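Local coordinates for protein bile salt hydrolase/transferase (Clostridium perfringens, PDB 2BJF) that hydrolyses the amide bond of glycine- and taurine-conjugated bile salts with an N-terminal thiol nucleophile, releasing free bile acids, and also works as a bile acid amine N-acyltransferase, at residues A111-V116 / K120-N125; H143-I146 / K152-V155. All blocks are in the same frame, centred on the assembly; numbering follows the deposited sequence.

Interaction 1. Residues A111-V116 / K120-N125; sequences ANFSSV and KEALKN
Val-116 and Lys-120, one helical turn apart, are joined by backbone and side chain together. The amide of Lys-120 donates to the carbonyl oxygen of Val-116, with 2.9 Å between Lys-120 N and Val-116 O. At 166° the N-H points almost straight at its acceptor, as expected of an i to i+4 bond in the first turn of an alpha-helix. The first methylenes of the lysine also lie against this oxygen, Lys-120 CG 3.4 Å from Val-116 O. Further along, CD of the lysine passes the CG1 methyl of Val-116. This methyl is anti to the backbone N (chi1 163°), which sets it beside the carbonyl carbon, near the lysine chain. The lysine chain then bends about its CG-CD bond (chi3 80°), and its ammonium group turns away from the contact to form a salt bridge with Asp-167.

The contact spans the short turn between two consecutive helices: helix 105-112 ends, the chain passes through Phe-113 and Ser-114, and helix 116-123 starts. Ser-115 is the N-cap of the second helix, its OG accepting from the amide of Glu-118, while Val-116 N donates to the carboxylate of Asp-148.

A second, purely apolar touch bridges the turn. The ring of Phe-113 reaches over to helix 116-123 and meets the methyl of Ala-122 obliquely, with Phe-113 CZ 3.5 Å from Ala-122 CB; CE1 is only slightly farther off. One face of this ring is covered from within its own segment, where Asn-112 CB sits 3.6 Å above the ring plane and over its centre. Trp-108 of the preceding helix meets Phe-113 edge-to-face and also touches Ala-122.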
ATOM      1  N   ALA A 111      21.553 -35.890   7.646  1.00 10.78           N
ATOM      2  CA  ALA A 111      22.213 -37.182   7.813  1.00 10.90           C
ATOM      3  C   ALA A 111      23.252 -37.180   8.930  1.00 11.05           C
ATOM      4  O   ALA A 111      23.528 -38.225   9.520  1.00 11.09           O
ATOM      5  CB  ALA A 111      22.847 -37.631   6.505  1.00 10.94           C
ATOM      6  N   ASN A 112      23.818 -36.011   9.224  1.00 11.16           N
ATOM      7  CA  ASN A 112      25.003 -35.928  10.082  1.00 11.37           C
ATOM      8  C   ASN A 112      24.804 -35.373  11.493  1.00 11.41           C
ATOM      9  O   ASN A 112      25.557 -35.722  12.406  1.00 11.50           O
ATOM     10  CB  ASN A 112      26.108 -35.137   9.374  1.00 11.45           C
ATOM     11  CG  ASN A 112      26.720 -35.898   8.213  1.00 11.81           C
ATOM     12  OD1 ASN A 112      27.268 -36.989   8.389  1.00 12.29           O
ATOM     13  ND2 ASN A 112      26.642 -35.322   7.021  1.00 12.38           N
ATOM     14  N   PHE A 113      23.806 -34.510  11.670  1.00 11.48           N
ATOM     15  CA  PHE A 113      23.677 -33.744  12.911  1.00 11.50           C
ATOM     16  C   PHE A 113      22.330 -33.929  13.606  1.00 11.70           C
ATOM     17  O   PHE A 113      21.325 -34.225  12.959  1.00 11.65           O
ATOM     18  CB  PHE A 113      23.961 -32.261  12.641  1.00 11.55           C
ATOM     19  CG  PHE A 113      25.209 -32.026  11.834  1.00 11.51           C
ATOM     20  CD1 PHE A 113      26.466 -32.188  12.411  1.00 12.04           C
ATOM     21  CD2 PHE A 113      25.130 -31.665  10.492  1.00 11.45           C
ATOM     22  CE1 PHE A 113      27.626 -31.985  11.666  1.00 12.17           C
ATOM     23  CE2 PHE A 113      26.283 -31.457   9.738  1.00 11.88           C
ATOM     24  CZ  PHE A 113      27.533 -31.619  10.327  1.00 11.85           C
ATOM     25  N   SER A 114      22.326 -33.752  14.926  1.00 11.83           N
ATOM     26  CA  SER A 114      21.139 -34.007  15.744  1.00 12.11           C
ATOM     27  C   SER A 114      20.439 -32.738  16.238  1.00 12.24           C
ATOM     28  O   SER A 114      19.306 -32.803  16.721  1.00 12.35           O
ATOM     29  CB  SER A 114      21.499 -34.899  16.936  1.00 12.14           C
ATOM     30  OG  SER A 114      22.387 -34.236  17.817  1.00 12.65           O
ATOM     31  N   SER A 115      21.108 -31.593  16.120  1.00 12.35           N
ATOM     32  CA  SER A 115      20.575 -30.333  16.639  1.00 12.40           C
ATOM     33  C   SER A 115      21.039 -29.118  15.840  1.00 12.49           C
ATOM     34  O   SER A 115      22.013 -29.195  15.088  1.00 12.39           O
ATOM     35  CB  SER A 115      20.969 -30.157  18.109  1.00 12.45           C
ATOM     36  OG  SER A 115      22.365 -29.941  18.239  1.00 12.59           O
ATOM     37  N   VAL A 116      20.332 -28.003  16.018  1.00 12.61           N
ATOM     38  CA  VAL A 116      20.713 -26.719  15.426  1.00 12.83           C
ATOM     39  C   VAL A 116      22.099 -26.288  15.912  1.00 13.16           C
ATOM     40  O   VAL A 116      22.922 -25.825  15.121  1.00 13.16           O
ATOM     41  CB  VAL A 116      19.651 -25.622  15.719  1.00 12.79           C
ATOM     42  CG1 VAL A 116      20.207 -24.221  15.472  1.00 12.85           C
ATOM     43  CG2 VAL A 116      18.406 -25.853  14.874  1.00 12.79           C
ATOM     44  N   LYS A 120      25.303 -25.389  13.588  1.00 14.56           N
ATOM     45  CA  LYS A 120      25.944 -24.074  13.695  1.00 14.82           C
ATOM     46  C   LYS A 120      27.462 -24.187  13.808  1.00 14.70           C
ATOM     47  O   LYS A 120      28.197 -23.452  13.146  1.00 14.66           O
ATOM     48  CB  LYS A 120      25.391 -23.293  14.891  1.00 14.85           C
ATOM     49  CG  LYS A 120      24.028 -22.651  14.653  1.00 15.33           C
ATOM     50  CD  LYS A 120      23.594 -21.776  15.830  1.00 15.54           C
ATOM     51  CE  LYS A 120      24.265 -20.405  15.801  1.00 16.81           C
ATOM     52  NZ  LYS A 120      23.779 -19.509  16.895  1.00 17.73           N
ATOM     53  N   GLU A 121      27.921 -25.121  14.639  1.00 14.70           N
ATOM     54  CA  GLU A 121      29.350 -25.353  14.831  1.00 14.71           C
ATOM     55  C   GLU A 121      30.015 -25.865  13.552  1.00 14.44           C
ATOM     56  O   GLU A 121      31.104 -25.416  13.189  1.00 14.53           O
ATOM     57  CB  GLU A 121      29.582 -26.321  15.996  1.00 14.90           C
ATOM     58  CG  GLU A 121      31.048 -26.521  16.388  1.00 15.99           C
ATOM     59  CD  GLU A 121      31.711 -25.275  16.967  1.00 17.10           C
ATOM     60  OE1 GLU A 121      31.018 -24.273  17.247  1.00 17.97           O
ATOM     61  OE2 GLU A 121      32.944 -25.305  17.144  1.00 18.52           O
ATOM     62  N   ALA A 122      29.342 -26.790  12.870  1.00 14.19           N
ATOM     63  CA  ALA A 122      29.858 -27.387  11.638  1.00 13.88           C
ATOM     64  C   ALA A 122      29.899 -26.408  10.463  1.00 13.73           C
ATOM     65  O   ALA A 122      30.702 -26.570   9.544  1.00 13.59           O
ATOM     66  CB  ALA A 122      29.046 -28.617  11.272  1.00 13.98           C
ATOM     67  N   LEU A 123      29.033 -25.397  10.500  1.00 13.53           N
ATOM     68  CA  LEU A 123      28.944 -24.415   9.418  1.00 13.53           C
ATOM     69  C   LEU A 123      29.993 -23.305   9.497  1.00 13.66           C
ATOM     70  O   LEU A 123      30.207 -22.581   8.522  1.00 13.51           O
ATOM     71  CB  LEU A 123      27.537 -23.811   9.346  1.00 13.47           C
ATOM     72  CG  LEU A 123      26.412 -24.711   8.829  1.00 13.38           C
ATOM     73  CD1 LEU A 123      25.087 -23.994   8.964  1.00 13.22           C
ATOM     74  CD2 LEU A 123      26.645 -25.146   7.383  1.00 13.45           C
ATOM     75  N   LYS A 124      30.648 -23.183  10.651  1.00 13.91           N
ATOM     76  CA  LYS A 124      31.672 -22.151  10.861  1.00 14.19           C
ATOM     77  C   LYS A 124      32.780 -22.207   9.810  1.00 14.28           C
ATOM     78  O   LYS A 124      33.254 -21.166   9.347  1.00 14.48           O
ATOM     79  CB  LYS A 124      32.264 -22.247  12.270  1.00 14.22           C
ATOM     80  CG  LYS A 124      31.336 -21.749  13.368  1.00 14.77           C
ATOM     81  CD  LYS A 124      32.013 -21.790  14.726  1.00 15.73           C
ATOM     82  CE  LYS A 124      31.132 -21.165  15.796  1.00 16.44           C
ATOM     83  NZ  LYS A 124      31.815 -21.118  17.119  1.00 17.52           N
ATOM     84  N   ASN A 125      33.174 -23.419   9.428  1.00 14.32           N
ATOM     85  CA  ASN A 125      34.215 -23.619   8.421  1.00 14.45           C
ATOM     86  C   ASN A 125      33.678 -24.240   7.125  1.00 14.28           C
ATOM     87  O   ASN A 125      34.429 -24.840   6.353  1.00 14.32           O
ATOM     88  CB  ASN A 125      35.355 -24.464   9.002  1.00 14.60           C
ATOM     89  CG  ASN A 125      36.623 -24.401   8.164  1.00 15.12           C
ATOM     90  OD1 ASN A 125      37.021 -23.335   7.688  1.00 16.37           O
ATOM     91  ND2 ASN A 125      37.262 -25.548   7.980  1.00 15.75           N
TER

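Interaction 2. Residues H143-I146 / K152-V155; sequences HWMI and KSIV
Strands 143-146 and 153-155 run antiparallel, their axes 4.7 Å apart at closest approach, with Ile-146 and Ile-154 as a hydrogen-bonded pair and Met-145 and Val-155 as the adjoining non-hydrogen-bonded pair. Two nearly straight bonds join the isoleucine pair: Ile-146 N to Ile-154 O at 2.9 Å and Ile-154 N to Ile-146 O at 2.8 Å. Both oxygens also receive a CA-H contact, the shorter running from Ser-153 CA to Ile-146 O at 3.2 Å.

The two isoleucine side chains lie side by side, point the same way, and both touch Val-116 of helix 116-123. Ile-154 places CG1 between its own N and carbonyl carbon (chi1 55°), which brings that methylene to 3.7 Å from Ile-146 CB; the two CD1 methyls are 4.0 Å apart. On the other face of the sheet Met-145, extended throughout, passes Ile-154 O with its CG and brings its CE methyl 3.7 Å from Ser-153 OG. That hydroxyl has its polar partner in Ser-147. Val-155 and Met-145 both touch Leu-173.

This beta hairpin belongs to a sheet of the Ntn-hydrolase fold, and the side chain of Trp-144 is about 7 Å from the bound deoxycholate. Backbone groups of Met-145 and Val-155 bond outward to Ala-79 and Phe-166 of the neighbouring strands, so polar pairing in this buried contact lies mainly in the backbone.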
ATOM      1  N   HIS A 143      18.713 -20.935  -0.471  1.00 11.79           N
ATOM      2  CA  HIS A 143      19.097 -20.717   0.919  1.00 11.17           C
ATOM      3  C   HIS A 143      18.272 -21.653   1.806  1.00 10.97           C
ATOM      4  O   HIS A 143      17.253 -22.196   1.363  1.00 10.80           O
ATOM      5  CB  HIS A 143      18.999 -19.236   1.328  1.00 11.08           C
ATOM      6  CG  HIS A 143      17.611 -18.669   1.331  1.00 10.92           C
ATOM      7  ND1 HIS A 143      17.302 -17.488   1.972  1.00 10.20           N
ATOM      8  CD2 HIS A 143      16.456 -19.107   0.776  1.00 10.61           C
ATOM      9  CE1 HIS A 143      16.018 -17.223   1.810  1.00 11.13           C
ATOM     10  NE2 HIS A 143      15.481 -18.191   1.090  1.00 10.47           N
ATOM     11  N   TRP A 144      18.721 -21.865   3.038  1.00 10.56           N
ATOM     12  CA  TRP A 144      18.141 -22.906   3.879  1.00 10.56           C
ATOM     13  C   TRP A 144      17.679 -22.401   5.237  1.00 10.46           C
ATOM     14  O   TRP A 144      18.314 -21.531   5.833  1.00 10.42           O
ATOM     15  CB  TRP A 144      19.137 -24.055   4.075  1.00 10.62           C
ATOM     16  CG  TRP A 144      19.521 -24.757   2.804  1.00 10.83           C
ATOM     17  CD1 TRP A 144      18.970 -25.901   2.300  1.00 10.64           C
ATOM     18  CD2 TRP A 144      20.541 -24.362   1.877  1.00 10.82           C
ATOM     19  NE1 TRP A 144      19.583 -26.243   1.116  1.00 10.72           N
ATOM     20  CE2 TRP A 144      20.550 -25.316   0.834  1.00 10.97           C
ATOM     21  CE3 TRP A 144      21.452 -23.298   1.830  1.00 10.97           C
ATOM     22  CZ2 TRP A 144      21.434 -25.236  -0.248  1.00 10.96           C
ATOM     23  CZ3 TRP A 144      22.325 -23.215   0.751  1.00 10.91           C
ATOM     24  CH2 TRP A 144      22.311 -24.181  -0.272  1.00 11.01           C
ATOM     25  N   MET A 145      16.567 -22.956   5.711  1.00 10.23           N
ATOM     26  CA  MET A 145      16.133 -22.771   7.090  1.00 10.32           C
ATOM     27  C   MET A 145      16.280 -24.096   7.831  1.00 10.21           C
ATOM     28  O   MET A 145      15.895 -25.150   7.319  1.00 10.35           O
ATOM     29  CB  MET A 145      14.687 -22.274   7.150  1.00 10.28           C
ATOM     30  CG  MET A 145      14.208 -21.935   8.554  1.00 10.41           C
ATOM     31  SD  MET A 145      12.610 -21.104   8.555  1.00 10.88           S
ATOM     32  CE  MET A 145      12.219 -21.123  10.302  1.00 10.71           C
ATOM     33  N   ILE A 146      16.855 -24.030   9.029  1.00 10.11           N
ATOM     34  CA  ILE A 146      17.100 -25.210   9.856  1.00 10.15           C
ATOM     35  C   ILE A 146      16.479 -24.973  11.231  1.00 10.22           C
ATOM     36  O   ILE A 146      16.646 -23.902  11.815  1.00 10.45           O
ATOM     37  CB  ILE A 146      18.620 -25.514   9.981  1.00 10.06           C
ATOM     38  CG1 ILE A 146      19.245 -25.718   8.596  1.00 10.01           C
ATOM     39  CG2 ILE A 146      18.860 -26.747  10.852  1.00 10.18           C
ATOM     40  CD1 ILE A 146      20.767 -25.680   8.577  1.00 10.14           C
ATOM     41  N   LYS A 152      14.622 -23.524  18.369  1.00 12.58           N
ATOM     42  CA  LYS A 152      15.593 -22.634  17.741  1.00 12.68           C
ATOM     43  C   LYS A 152      15.624 -22.835  16.231  1.00 12.30           C
ATOM     44  O   LYS A 152      15.541 -23.964  15.746  1.00 12.12           O
ATOM     45  CB  LYS A 152      16.990 -22.847  18.334  1.00 13.07           C
ATOM     46  CG  LYS A 152      17.165 -22.312  19.756  1.00 14.44           C
ATOM     47  CD  LYS A 152      17.245 -20.785  19.785  1.00 16.96           C
ATOM     48  CE  LYS A 152      17.182 -20.239  21.207  1.00 18.29           C
ATOM     49  NZ  LYS A 152      15.846 -20.449  21.843  1.00 19.63           N
ATOM     50  N   SER A 153      15.740 -21.728  15.500  1.00 11.92           N
ATOM     51  CA  SER A 153      15.829 -21.755  14.044  1.00 11.61           C
ATOM     52  C   SER A 153      17.001 -20.915  13.553  1.00 11.32           C
ATOM     53  O   SER A 153      17.316 -19.877  14.137  1.00 11.21           O
ATOM     54  CB  SER A 153      14.530 -21.242  13.412  1.00 11.70           C
ATOM     55  OG  SER A 153      13.440 -22.108  13.681  1.00 12.21           O
ATOM     56  N   ILE A 154      17.647 -21.380  12.485  1.00 10.91           N
ATOM     57  CA  ILE A 154      18.706 -20.616  11.820  1.00 10.68           C
ATOM     58  C   ILE A 154      18.463 -20.514  10.313  1.00 10.65           C
ATOM     59  O   ILE A 154      17.719 -21.314   9.737  1.00 10.48           O
ATOM     60  CB  ILE A 154      20.130 -21.184  12.101  1.00 10.69           C
ATOM     61  CG1 ILE A 154      20.220 -22.671  11.732  1.00 10.55           C
ATOM     62  CG2 ILE A 154      20.532 -20.936  13.561  1.00 10.90           C
ATOM     63  CD1 ILE A 154      21.645 -23.206  11.640  1.00 10.48           C
ATOM     64  N   VAL A 155      19.079 -19.511   9.693  1.00 10.46           N
ATOM     65  CA  VAL A 155      19.004 -19.308   8.250  1.00 10.52           C
ATOM     66  C   VAL A 155      20.419 -19.322   7.679  1.00 10.59           C
ATOM     67  O   VAL A 155      21.310 -18.643   8.194  1.00 10.62           O
ATOM     68  CB  VAL A 155      18.283 -17.981   7.894  1.00 10.40           C
ATOM     69  CG1 VAL A 155      18.372 -17.685   6.396  1.00 10.47           C
ATOM     70  CG2 VAL A 155      16.824 -18.032   8.340  1.00 10.50           C
TER

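How the interactions relate
Following the chain from the N terminus, interaction 1 comes first, closing the short turn between helices 105-112 and 116-123. The chain then passes through strand 126-129 before strand 142-147 opens interaction 2, which closes the hairpin turn to strand 153-158. The two closures are in series, neither nested nor crossed, with centres about 11 Å apart. They meet where helix 116-123 lies on the hairpin: Val-116 CG1 is 3.8 Å from Ile-154 CG2, and Lys-120 CG is 3.9 Å from Ile-154 CD1. Val-116 CG2 also packs on Lys-152 O. The start of helix 116-123 thus packs on Ile-146 and Ile-154, tying the turn between the helices to the hairpin.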